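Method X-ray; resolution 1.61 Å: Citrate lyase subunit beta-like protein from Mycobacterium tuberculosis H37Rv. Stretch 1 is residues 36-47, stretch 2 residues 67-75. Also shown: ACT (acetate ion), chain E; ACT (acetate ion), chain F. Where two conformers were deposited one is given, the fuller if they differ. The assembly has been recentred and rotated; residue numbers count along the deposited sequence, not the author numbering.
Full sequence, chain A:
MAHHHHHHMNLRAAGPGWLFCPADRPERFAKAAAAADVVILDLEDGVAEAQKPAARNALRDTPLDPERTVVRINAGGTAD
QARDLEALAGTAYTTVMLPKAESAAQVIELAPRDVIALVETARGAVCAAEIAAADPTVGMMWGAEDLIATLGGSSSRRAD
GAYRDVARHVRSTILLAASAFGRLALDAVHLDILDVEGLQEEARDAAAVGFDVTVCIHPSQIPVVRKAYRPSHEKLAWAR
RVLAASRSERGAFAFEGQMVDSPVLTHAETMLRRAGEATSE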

# COMPACT_ATOMS: atom_id res chain seq x y z
N ALA A 36 -26.99 3.76 19.07
CA ALA A 36 -25.91 3.07 18.39
C ALA A 36 -25.90 1.59 18.72
O ALA A 36 -26.53 1.13 19.68
N ASP A 37 -25.17 0.83 17.90
CA ASP A 37 -24.93 -0.58 18.18
C ASP A 37 -23.90 -0.74 19.29
O ASP A 37 -24.10 -1.50 20.24
N VAL A 38 -22.80 -0.01 19.20
CA VAL A 38 -21.77 0.02 20.24
C VAL A 38 -21.41 1.47 20.51
O VAL A 38 -21.30 2.27 19.58
N VAL A 39 -21.24 1.81 21.78
CA VAL A 39 -20.83 3.16 22.17
C VAL A 39 -19.35 3.12 22.54
O VAL A 39 -18.90 2.23 23.27
N ILE A 40 -18.60 4.10 22.05
CA ILE A 40 -17.21 4.31 22.46
C ILE A 40 -17.22 5.48 23.44
O ILE A 40 -17.31 6.64 23.02
N LEU A 41 -17.11 5.20 24.73
CA LEU A 41 -17.00 6.28 25.71
C LEU A 41 -15.58 6.80 25.65
O LEU A 41 -14.62 6.03 25.79
N ASP A 42 -15.44 8.10 25.40
CA ASP A 42 -14.18 8.67 24.96
C ASP A 42 -13.52 9.44 26.09
O ASP A 42 -14.10 10.40 26.62
N LEU A 43 -12.30 9.04 26.45
CA LEU A 43 -11.45 9.81 27.36
C LEU A 43 -10.37 10.58 26.62
O LEU A 43 -9.64 11.36 27.25
N GLU A 44 -10.24 10.40 25.30
CA GLU A 44 -9.18 11.07 24.55
C GLU A 44 -9.71 12.32 23.85
O GLU A 44 -10.23 13.23 24.51
N ASP A 45 -9.59 12.40 22.52
CA ASP A 45 -9.72 13.70 21.86
C ASP A 45 -11.12 14.30 21.98
O ASP A 45 -11.26 15.52 21.83
N GLY A 46 -12.14 13.49 22.26
CA GLY A 46 -13.46 14.07 22.45
C GLY A 46 -13.63 14.88 23.73
O GLY A 46 -14.64 15.57 23.86
N VAL A 47 -12.67 14.82 24.66
CA VAL A 47 -12.78 15.48 25.95
C VAL A 47 -11.59 16.42 26.13
O VAL A 47 -10.44 16.00 25.98
N GLU A 67 -21.34 -5.20 27.47
CA GLU A 67 -21.37 -6.02 26.26
C GLU A 67 -21.42 -5.17 24.99
O GLU A 67 -21.18 -5.70 23.90
N ARG A 68 -21.71 -3.88 25.11
CA ARG A 68 -21.93 -3.02 23.95
C ARG A 68 -21.23 -1.68 24.09
O ARG A 68 -21.62 -0.71 23.42
N THR A 69 -20.23 -1.59 24.96
CA THR A 69 -19.53 -0.33 25.22
C THR A 69 -18.04 -0.58 25.30
O THR A 69 -17.59 -1.53 25.96
N VAL A 70 -17.28 0.29 24.63
CA VAL A 70 -15.82 0.31 24.57
C VAL A 70 -15.35 1.67 25.08
O VAL A 70 -16.04 2.68 24.91
N VAL A 71 -14.17 1.71 25.71
CA VAL A 71 -13.65 2.96 26.27
C VAL A 71 -12.39 3.34 25.50
O VAL A 71 -11.42 2.57 25.48
N ARG A 72 -12.39 4.52 24.87
CA ARG A 72 -11.17 5.03 24.26
C ARG A 72 -10.33 5.72 25.32
O ARG A 72 -10.76 6.72 25.92
N ILE A 73 -9.15 5.16 25.59
CA ILE A 73 -8.22 5.72 26.56
C ILE A 73 -7.26 6.65 25.83
O ILE A 73 -7.40 6.87 24.62
N ASN A 74 -6.30 7.20 26.55
CA ASN A 74 -5.31 8.09 25.96
C ASN A 74 -4.09 7.30 25.50
O ASN A 74 -3.98 6.09 25.73
N ALA A 75 -3.19 7.98 24.80
CA ALA A 75 -2.15 7.27 24.06
C ALA A 75 -1.10 6.66 24.99
O ALA A 75 -0.93 7.07 26.14

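Strands 38-42 and 69-72 lie side by side and run parallel. Backbone hydrogen bonds join them, from Val39 N to Arg68 O (3.0 Å) at one end to Leu43 N to Arg72 O (2.8 Å) at the other. Most side chains therefore point to one face of the sheet or the other and meet along their flanks.

Val39, Thr69, Leu41 and Val71 share one face. Val39 and Val71 are both t. Leu41 is m, t, which brings its CD1 to 3.7 Å from Thr69 CG2. Thr69 is m; its methyl faces this contact, with CG2 4.3 Å from Val39 CB, while OG1 is hydrogen-bonded to a residue next to the stretch. Leu43 lies beyond the strand and its CA-to-CB bond points toward the other stretch. It is also m, t, and its CD1 packs 3.8 Å from Val71 CG1.

Ile40, Val70, Asp42 and Arg72 occupy the other face. Ile40 is m, t, and its CG2 sits 3.9 Å from Arg72 CB. Val70, t in the conformer given, places CG2 4.2 Å from CG1 of Val38, which is also t. Near the start of the contact, Arg68 is m, m, t. Its CD lies 3.6 Å from Asp37 O.

Arg72 is the centre of the polar contact and has the largest area covered by the other stretch. Its chi1 and chi2 are t, so the chain extends from the strand; chi3 is p and turns the guanidinium to Asp42. Asp42 is t with chi2 near 12°, and its carboxylate meets the guanidinium in a two-point salt bridge: Arg72 NE to Asp42 OD1 is 2.8 Å and Arg72 NH2 to Asp42 OD2 is 2.9 Å. The same carboxylate accepts Glu44 N at OD1 and Gly46 N at OD2, both at 2.8 Å, so it also ties down the loop.

Glu44 is t at chi1 and off-well at chi2. Its OE1 lies over one guanidinium face, 3.5 Å from Arg72 NH1. This salt bridge is one of charge alone. OE1 also accepts Asp45 N (3.1 Å). Water 1 donates to Glu44 OE2 (2.6 Å) and accepts a weak bond from Ala75 N (3.2 Å).

Two acetates, probably from the crystallisation liquor, sit at the guanidinium edge. Arg72 NH2 donates to OXT of acetate E (2.7 Å), and Arg72 NH1 to OXT of acetate F (2.9 Å).

Asn74 is m. Its ND2 reaches back to donate to Leu43 O (3.0 Å). Ile73 is p, t, and its CA-to-CB bond points away from the other stretch.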

# COMPACT_ATOMS: atom_id res chain seq x y z
CB ALA A 36 -24.56 3.69 18.74
CB ASP A 37 -24.49 -1.29 16.90
CG ASP A 37 -25.59 -1.32 15.86
OD1 ASP A 37 -26.69 -1.81 16.16
OD2 ASP A 37 -25.35 -0.85 14.73
CB VAL A 38 -20.51 -0.78 19.82
CG1 VAL A 38 -19.36 -0.58 20.83
CG2 VAL A 38 -20.82 -2.25 19.70
CB VAL A 39 -21.67 3.67 23.35
CG1 VAL A 39 -21.12 4.98 23.88
CG2 VAL A 39 -23.14 3.83 22.93
CB ILE A 40 -16.29 4.59 21.27
CG1 ILE A 40 -16.42 3.52 20.19
CG2 ILE A 40 -14.84 4.69 21.76
CD1 ILE A 40 -15.84 3.97 18.84
CB LEU A 41 -17.38 5.81 27.11
CG LEU A 41 -18.85 5.41 27.32
CD1 LEU A 41 -19.05 4.76 28.69
CD2 LEU A 41 -19.81 6.61 27.17
CB ASP A 42 -14.40 9.58 23.76
CG ASP A 42 -13.12 9.96 23.07
OD1 ASP A 42 -12.06 9.35 23.38
OD2 ASP A 42 -13.17 10.87 22.21
CB LEU A 43 -10.79 8.87 28.39
CG LEU A 43 -11.72 8.01 29.25
CD1 LEU A 43 -10.87 6.99 30.04
CD2 LEU A 43 -12.54 8.88 30.20
CB GLU A 44 -8.51 10.11 23.56
CG GLU A 44 -7.10 10.57 23.12
CD GLU A 44 -6.87 10.52 21.62
OE1 GLU A 44 -7.85 10.50 20.84
OE2 GLU A 44 -5.69 10.50 21.21
CB ASP A 45 -9.30 13.59 20.40
CG ASP A 45 -7.80 13.64 20.24
OD1 ASP A 45 -7.12 13.87 21.26
OD2 ASP A 45 -7.31 13.43 19.11
CB VAL A 47 -12.82 14.47 27.11
CG1 VAL A 47 -12.83 15.19 28.47
CG2 VAL A 47 -14.04 13.56 26.97
CB GLU A 67 -22.57 -6.97 26.28
CG GLU A 67 -22.65 -7.87 27.51
CD GLU A 67 -21.40 -8.72 27.69
OE1 GLU A 67 -20.76 -9.08 26.68
OE2 GLU A 67 -21.06 -9.02 28.86
CB ARG A 68 -23.43 -2.81 23.71
CG ARG A 68 -24.17 -4.07 23.30
CD ARG A 68 -23.65 -4.59 21.96
NE ARG A 68 -24.48 -5.66 21.42
CZ ARG A 68 -24.19 -6.95 21.51
NH1 ARG A 68 -23.08 -7.35 22.12
NH2 ARG A 68 -25.01 -7.86 20.99
CB THR A 69 -20.02 0.32 26.52
OG1 THR A 69 -21.45 0.34 26.52
CG2 THR A 69 -19.52 1.77 26.61
CB VAL A 70 -15.33 0.05 23.12
CG1 VAL A 70 -13.82 0.27 22.96
CG2 VAL A 70 -15.72 -1.35 22.68
CB VAL A 71 -13.37 2.84 27.78
CG1 VAL A 71 -12.83 4.16 28.33
CG2 VAL A 71 -14.64 2.42 28.53
CB ARG A 72 -11.43 5.97 23.09
CG ARG A 72 -10.08 6.41 22.46
CD ARG A 72 -10.19 7.02 21.06
NE ARG A 72 -10.76 8.37 21.07
CZ ARG A 72 -10.72 9.18 20.01
NH1 ARG A 72 -10.14 8.76 18.89
NH2 ARG A 72 -11.26 10.40 20.06
CB ILE A 73 -7.47 4.61 27.32
CG1 ILE A 73 -6.62 3.77 26.36
CG2 ILE A 73 -8.47 3.73 28.08
CD1 ILE A 73 -5.89 2.57 27.04
CB ASN A 74 -4.97 9.20 26.96
CG ASN A 74 -6.08 10.25 27.04
OD1 ASN A 74 -6.09 11.20 26.26
ND2 ASN A 74 -7.03 10.05 27.96
CB ALA A 75 -1.48 8.21 23.05
C ACT E . -12.45 12.25 17.41
O ACT E . -12.72 12.84 16.33
OXT ACT E . -11.32 11.98 17.89
CH3 ACT E . -13.70 11.80 18.26
C ACT F . -10.05 9.27 15.30
O ACT F . -9.73 9.19 14.08
OXT ACT F . -9.33 9.66 16.28
CH3 ACT F . -11.51 8.87 15.65
O HOH W 1 -3.77 10.55 22.98